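Local coordinates for protein 3-methyladenine dna-glycosylase (Archaeoglobus fulgidus, PDB 2JHN) that belongs to the helix-hairpin-helix superfamily of DNA base excision repair proteins and joins that fold to a TATA-box binding protein-like domain, at residues Arg36-Met49 with Asp149-Thr163. The protein carries 1 engineered substitution. Sequence-based numbering, arbitrary orientation.
Sequences RRAIVLDGRAVAVM and DEVEWNGLKFYGFPT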
loop_
_atom_site.group_PDB
_atom_site.type_symbol
_atom_site.label_atom_id
_atom_site.label_comp_id
_atom_site.label_asym_id
_atom_site.label_seq_id
_atom_site.Cartn_x
_atom_site.Cartn_y
_atom_site.Cartn_z
ATOM N N ARG A 36 5.797 -1.014 -13.077
ATOM C CA ARG A 36 4.775 -0.458 -13.950
ATOM C C ARG A 36 3.352 -0.840 -13.595
ATOM O O ARG A 36 3.103 -1.889 -12.981
ATOM C CB ARG A 36 5.028 -0.816 -15.438
ATOM C CG ARG A 36 4.730 -2.238 -15.800
ATOM C CD ARG A 36 5.262 -2.542 -17.239
ATOM N NE ARG A 36 4.656 -3.775 -17.714
ATOM C CZ ARG A 36 5.191 -4.985 -17.582
ATOM N NH1 ARG A 36 6.385 -5.153 -17.025
ATOM N NH2 ARG A 36 4.527 -6.040 -18.030
ATOM N N ARG A 37 2.432 0.031 -13.994
ATOM C CA ARG A 37 0.992 -0.237 -13.933
ATOM C C ARG A 37 0.234 0.732 -14.809
ATOM O O ARG A 37 0.789 1.727 -15.281
ATOM C CB ARG A 37 0.451 -0.194 -12.492
ATOM C CG ARG A 37 0.406 1.150 -11.837
ATOM C CD ARG A 37 -0.113 0.973 -10.383
ATOM N NE ARG A 37 -1.577 1.028 -10.283
ATOM C CZ ARG A 37 -2.278 0.654 -9.206
ATOM N NH1 ARG A 37 -1.670 0.163 -8.122
ATOM N NH2 ARG A 37 -3.594 0.755 -9.216
ATOM N N ALA A 38 -1.042 0.423 -15.028
ATOM C CA ALA A 38 -1.937 1.334 -15.713
ATOM C C ALA A 38 -2.607 2.134 -14.600
ATOM O O ALA A 38 -2.970 1.577 -13.540
ATOM C CB ALA A 38 -2.971 0.567 -16.521
ATOM N N ILE A 39 -2.720 3.439 -14.805
ATOM C CA ILE A 39 -3.491 4.261 -13.887
ATOM C C ILE A 39 -4.626 4.947 -14.667
ATOM O O ILE A 39 -4.493 5.220 -15.868
ATOM C CB ILE A 39 -2.613 5.261 -13.077
ATOM C CG1 ILE A 39 -1.936 6.271 -14.003
ATOM C CG2 ILE A 39 -1.565 4.505 -12.223
ATOM C CD1 ILE A 39 -1.226 7.433 -13.298
ATOM N N VAL A 40 -5.747 5.184 -13.994
ATOM C CA VAL A 40 -6.856 5.899 -14.624
ATOM C C VAL A 40 -6.634 7.386 -14.404
ATOM O O VAL A 40 -6.473 7.852 -13.267
ATOM C CB VAL A 40 -8.250 5.414 -14.135
ATOM C CG1 VAL A 40 -9.366 6.173 -14.849
ATOM C CG2 VAL A 40 -8.412 3.934 -14.426
ATOM N N LEU A 41 -6.568 8.122 -15.511
ATOM C CA LEU A 41 -6.254 9.536 -15.468
ATOM C C LEU A 41 -7.253 10.253 -16.364
ATOM O O LEU A 41 -7.305 10.009 -17.585
ATOM C CB LEU A 41 -4.816 9.761 -15.937
ATOM C CG LEU A 41 -4.044 10.960 -15.402
ATOM C CD1 LEU A 41 -3.817 10.856 -13.896
ATOM C CD2 LEU A 41 -2.717 11.058 -16.137
ATOM N N ASP A 42 -8.064 11.106 -15.736
ATOM C CA ASP A 42 -9.205 11.773 -16.381
ATOM C C ASP A 42 -10.055 10.817 -17.228
ATOM O O ASP A 42 -10.231 11.011 -18.437
ATOM C CB ASP A 42 -8.741 13.013 -17.160
ATOM C CG ASP A 42 -8.156 14.090 -16.241
ATOM O OD1 ASP A 42 -8.851 14.514 -15.284
ATOM O OD2 ASP A 42 -7.000 14.506 -16.469
ATOM N N GLY A 43 -10.546 9.765 -16.575
ATOM C CA GLY A 43 -11.486 8.828 -17.173
ATOM C C GLY A 43 -10.913 7.911 -18.230
ATOM O O GLY A 43 -11.662 7.235 -18.948
ATOM N N ARG A 44 -9.589 7.874 -18.332
ATOM C CA ARG A 44 -8.931 6.969 -19.265
ATOM C C ARG A 44 -7.670 6.337 -18.628
ATOM O O ARG A 44 -6.996 6.970 -17.821
ATOM C CB ARG A 44 -8.658 7.681 -20.607
ATOM C CG ARG A 44 -7.690 8.862 -20.559
ATOM C CD ARG A 44 -6.405 8.441 -21.241
ATOM N NE ARG A 44 -5.412 9.481 -21.555
ATOM C CZ ARG A 44 -5.107 10.568 -20.840
ATOM N NH1 ARG A 44 -5.719 10.861 -19.699
ATOM N NH2 ARG A 44 -4.157 11.368 -21.290
ATOM N N ALA A 45 -7.392 5.079 -18.972
ATOM C CA ALA A 45 -6.216 4.385 -18.443
ATOM C C ALA A 45 -4.977 4.700 -19.266
ATOM O O ALA A 45 -4.982 4.593 -20.494
ATOM C CB ALA A 45 -6.447 2.896 -18.403
ATOM N N VAL A 46 -3.922 5.099 -18.564
ATOM C CA VAL A 46 -2.618 5.365 -19.155
ATOM C C VAL A 46 -1.558 4.408 -18.601
ATOM O O VAL A 46 -1.694 3.877 -17.479
ATOM C CB VAL A 46 -2.176 6.856 -18.980
ATOM C CG1 VAL A 46 -3.129 7.780 -19.729
ATOM C CG2 VAL A 46 -2.087 7.257 -17.504
ATOM N N ALA A 47 -0.523 4.184 -19.404
ATOM C CA ALA A 47 0.625 3.375 -19.012
ATOM C C ALA A 47 1.629 4.277 -18.281
ATOM O O ALA A 47 1.926 5.395 -18.733
ATOM C CB ALA A 47 1.276 2.739 -20.243
ATOM N N VAL A 48 2.111 3.815 -17.129
ATOM C CA VAL A 48 3.186 4.505 -16.405
ATOM C C VAL A 48 4.214 3.457 -15.992
ATOM O O VAL A 48 3.845 2.371 -15.554
ATOM C CB VAL A 48 2.689 5.272 -15.151
ATOM C CG1 VAL A 48 3.864 5.975 -14.443
ATOM C CG2 VAL A 48 1.648 6.332 -15.530
ATOM N N MET A 49 5.505 3.778 -16.153
ATOM C CA MET A 49 6.566 2.939 -15.610
ATOM C C MET A 49 7.625 3.838 -14.983
ATOM O O MET A 49 7.747 5.015 -15.333
ATOM C CB MET A 49 7.177 2.028 -16.685
ATOM C CG MET A 49 8.089 2.744 -17.630
ATOM S SD MET A 49 8.497 1.742 -19.063
ATOM C CE MET A 49 9.653 0.611 -18.376
ATOM N N ASP A 149 -8.294 -2.678 -15.981
ATOM C CA ASP A 149 -7.871 -2.084 -17.239
ATOM C C ASP A 149 -6.576 -2.720 -17.729
ATOM O O ASP A 149 -5.761 -3.183 -16.936
ATOM C CB ASP A 149 -7.682 -0.577 -17.088
ATOM C CG ASP A 149 -8.993 0.175 -17.121
ATOM O OD1 ASP A 149 -9.733 0.066 -18.137
ATOM O OD2 ASP A 149 -9.284 0.884 -16.132
ATOM N N GLU A 150 -6.403 -2.734 -19.049
ATOM C CA GLU A 150 -5.186 -3.221 -19.686
ATOM C C GLU A 150 -4.783 -2.203 -20.747
ATOM O O GLU A 150 -5.619 -1.779 -21.562
ATOM C CB GLU A 150 -5.434 -4.597 -20.308
ATOM C CG GLU A 150 -4.208 -5.504 -20.401
ATOM C CD GLU A 150 -4.536 -6.901 -20.943
ATOM O OE1 GLU A 150 -5.680 -7.386 -20.724
ATOM O OE2 GLU A 150 -3.645 -7.518 -21.583
ATOM N N VAL A 151 -3.525 -1.773 -20.698
ATOM C CA VAL A 151 -2.976 -0.850 -21.677
ATOM C C VAL A 151 -1.751 -1.509 -22.297
ATOM O O VAL A 151 -0.861 -1.999 -21.595
ATOM C CB VAL A 151 -2.597 0.540 -21.057
ATOM C CG1 VAL A 151 -1.907 1.426 -22.075
ATOM C CG2 VAL A 151 -3.821 1.259 -20.519
ATOM N N GLU A 152 -1.723 -1.545 -23.625
ATOM C CA GLU A 152 -0.537 -1.964 -24.344
ATOM C C GLU A 152 0.151 -0.704 -24.865
ATOM O O GLU A 152 -0.479 0.146 -25.513
ATOM C CB GLU A 152 -0.903 -2.933 -25.480
ATOM C CG GLU A 152 0.179 -3.961 -25.776
ATOM C CD GLU A 152 -0.383 -5.289 -26.280
ATOM O OE1 GLU A 152 -1.524 -5.311 -26.808
ATOM O OE2 GLU A 152 0.320 -6.317 -26.146
ATOM N N TRP A 153 1.432 -0.569 -24.525
ATOM C CA TRP A 153 2.240 0.597 -24.892
ATOM C C TRP A 153 3.694 0.160 -24.936
ATOM O O TRP A 153 4.129 -0.660 -24.110
ATOM C CB TRP A 153 2.052 1.755 -23.910
ATOM C CG TRP A 153 2.859 2.973 -24.271
ATOM C CD1 TRP A 153 2.643 3.822 -25.330
ATOM C CD2 TRP A 153 4.032 3.461 -23.597
ATOM N NE1 TRP A 153 3.601 4.812 -25.342
ATOM C CE2 TRP A 153 4.460 4.619 -24.288
ATOM C CE3 TRP A 153 4.748 3.043 -22.461
ATOM C CZ2 TRP A 153 5.583 5.358 -23.892
ATOM C CZ3 TRP A 153 5.862 3.778 -22.067
ATOM C CH2 TRP A 153 6.270 4.923 -22.779
ATOM N N ASN A 154 4.438 0.698 -25.909
ATOM C CA ASN A 154 5.678 0.065 -26.375
ATOM C C ASN A 154 5.342 -1.396 -26.668
ATOM O O ASN A 154 4.324 -1.684 -27.321
ATOM C CB ASN A 154 6.831 0.216 -25.373
ATOM C CG ASN A 154 7.455 1.619 -25.394
ATOM O OD1 ASN A 154 6.755 2.628 -25.526
ATOM N ND2 ASN A 154 8.783 1.679 -25.258
ATOM N N GLY A 155 6.151 -2.323 -26.181
ATOM C CA GLY A 155 5.816 -3.726 -26.351
ATOM C C GLY A 155 5.239 -4.365 -25.108
ATOM O O GLY A 155 5.172 -5.594 -25.020
ATOM N N LEU A 156 4.791 -3.535 -24.162
ATOM C CA LEU A 156 4.534 -3.982 -22.789
ATOM C C LEU A 156 3.082 -3.875 -22.377
ATOM O O LEU A 156 2.385 -2.961 -22.783
ATOM C CB LEU A 156 5.381 -3.168 -21.810
ATOM C CG LEU A 156 6.847 -3.577 -21.705
ATOM C CD1 LEU A 156 7.616 -2.583 -20.847
ATOM C CD2 LEU A 156 6.949 -5.000 -21.142
ATOM N N LYS A 157 2.638 -4.810 -21.544
ATOM C CA LYS A 157 1.286 -4.751 -21.021
ATOM C C LYS A 157 1.284 -4.068 -19.637
ATOM O O LYS A 157 2.096 -4.414 -18.780
ATOM C CB LYS A 157 0.694 -6.153 -20.944
ATOM C CG LYS A 157 0.484 -6.816 -22.322
ATOM C CD LYS A 157 0.077 -8.265 -22.145
ATOM C CE LYS A 157 0.190 -9.051 -23.449
ATOM N NZ LYS A 157 -0.688 -10.249 -23.359
ATOM N N PHE A 158 0.389 -3.099 -19.454
ATOM C CA PHE A 158 0.221 -2.384 -18.169
ATOM C C PHE A 158 -1.169 -2.687 -17.594
ATOM O O PHE A 158 -2.185 -2.497 -18.277
ATOM C CB PHE A 158 0.354 -0.869 -18.360
ATOM C CG PHE A 158 1.710 -0.429 -18.850
ATOM C CD1 PHE A 158 2.576 0.269 -18.002
ATOM C CD2 PHE A 158 2.122 -0.694 -20.173
ATOM C CE1 PHE A 158 3.850 0.692 -18.456
ATOM C CE2 PHE A 158 3.384 -0.286 -20.623
ATOM C CZ PHE A 158 4.251 0.416 -19.761
ATOM N N TYR A 159 -1.217 -3.109 -16.331
ATOM C CA TYR A 159 -2.474 -3.540 -15.714
ATOM C C TYR A 159 -2.916 -2.524 -14.654
ATOM O O TYR A 159 -2.073 -1.955 -13.950
ATOM C CB TYR A 159 -2.303 -4.943 -15.108
ATOM C CG TYR A 159 -1.726 -5.966 -16.092
ATOM C CD1 TYR A 159 -2.559 -6.808 -16.841
ATOM C CD2 TYR A 159 -0.349 -6.070 -16.275
ATOM C CE1 TYR A 159 -2.006 -7.750 -17.766
ATOM C CE2 TYR A 159 0.206 -6.989 -17.173
ATOM C CZ TYR A 159 -0.623 -7.827 -17.907
ATOM O OH TYR A 159 -0.011 -8.725 -18.788
ATOM N N GLY A 160 -4.231 -2.288 -14.567
ATOM C CA GLY A 160 -4.808 -1.395 -13.539
ATOM C C GLY A 160 -5.779 -2.118 -12.609
ATOM O O GLY A 160 -6.340 -3.159 -12.965
ATOM N N PHE A 161 -5.988 -1.586 -11.398
ATOM C CA PHE A 161 -7.005 -2.138 -10.528
ATOM C C PHE A 161 -8.403 -1.786 -11.093
ATOM O O PHE A 161 -8.595 -0.690 -11.586
ATOM C CB PHE A 161 -6.880 -1.615 -9.079
ATOM C CG PHE A 161 -7.643 -2.453 -8.089
ATOM C CD1 PHE A 161 -7.108 -3.658 -7.622
ATOM C CD2 PHE A 161 -8.932 -2.075 -7.669
ATOM C CE1 PHE A 161 -7.827 -4.450 -6.745
ATOM C CE2 PHE A 161 -9.661 -2.879 -6.790
ATOM C CZ PHE A 161 -9.111 -4.054 -6.323
ATOM N N PRO A 162 -9.362 -2.722 -11.035
ATOM C CA PRO A 162 -10.745 -2.461 -11.525
ATOM C C PRO A 162 -11.344 -1.151 -10.998
ATOM O O PRO A 162 -11.192 -0.848 -9.803
ATOM C CB PRO A 162 -11.523 -3.664 -11.002
ATOM C CG PRO A 162 -10.492 -4.772 -10.983
ATOM C CD PRO A 162 -9.214 -4.092 -10.527
ATOM N N THR A 163 -11.993 -0.388 -11.893
ATOM C CA THR A 163 -12.722 0.829 -11.534
ATOM C C THR A 163 -13.959 0.413 -10.742
ATOM O O THR A 163 -14.343 -0.751 -10.776
ATOM C CB THR A 163 -13.196 1.623 -12.785
ATOM O OG1 THR A 163 -14.035 0.777 -13.581
ATOM C CG2 THR A 163 -11.999 2.135 -13.622
HETATM O O HOH W 1 1.163 -3.525 -14.470
#
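Phe158 is clamped between Ala47 and Arg36, the tightest part of a contact between two beta hairpins. Ala47 CB sits 3.4 Å from the centroid of the Phe158 ring, a small methyl that lets the ring lie close against the strand. Over the opposite face lies Arg36 CD, a second CH-pi contact. The extended Arg36 chain carries its guanidinium above the ring, nearly perpendicular to it, gripping Lys157 O: NE donates at 2.8 Å from above the carbonyl plane, NH2 at 3.0 Å within it. Leu156 CD2 covers one guanidinium face, and Glu31 pairs with NH1. Small Ala38 and Ala45 admit Val151, whose CG2 reaches 3.7 Å from Ala45 CB. Ala38 N bonds Tyr159 O (2.8 Å) from above the carbonyl plane, unlike regular sheet pairing, and a water links Arg36 O to Tyr159 N. Met49 CB closes the Phe158 edge; its SD only approaches that of Trp153. Packing slackens toward exposed Val40, whose CG2 merely meets Asp149 OD2 and Thr163 CG2. The 150-159 hairpin, leading from helix 133-147 into helix 164-177, lies across one face of the five-stranded sheet, strand 156-159 meeting strand 36-41 at 53°, while helix 69-80 packs against Leu41 and Val48 on the other.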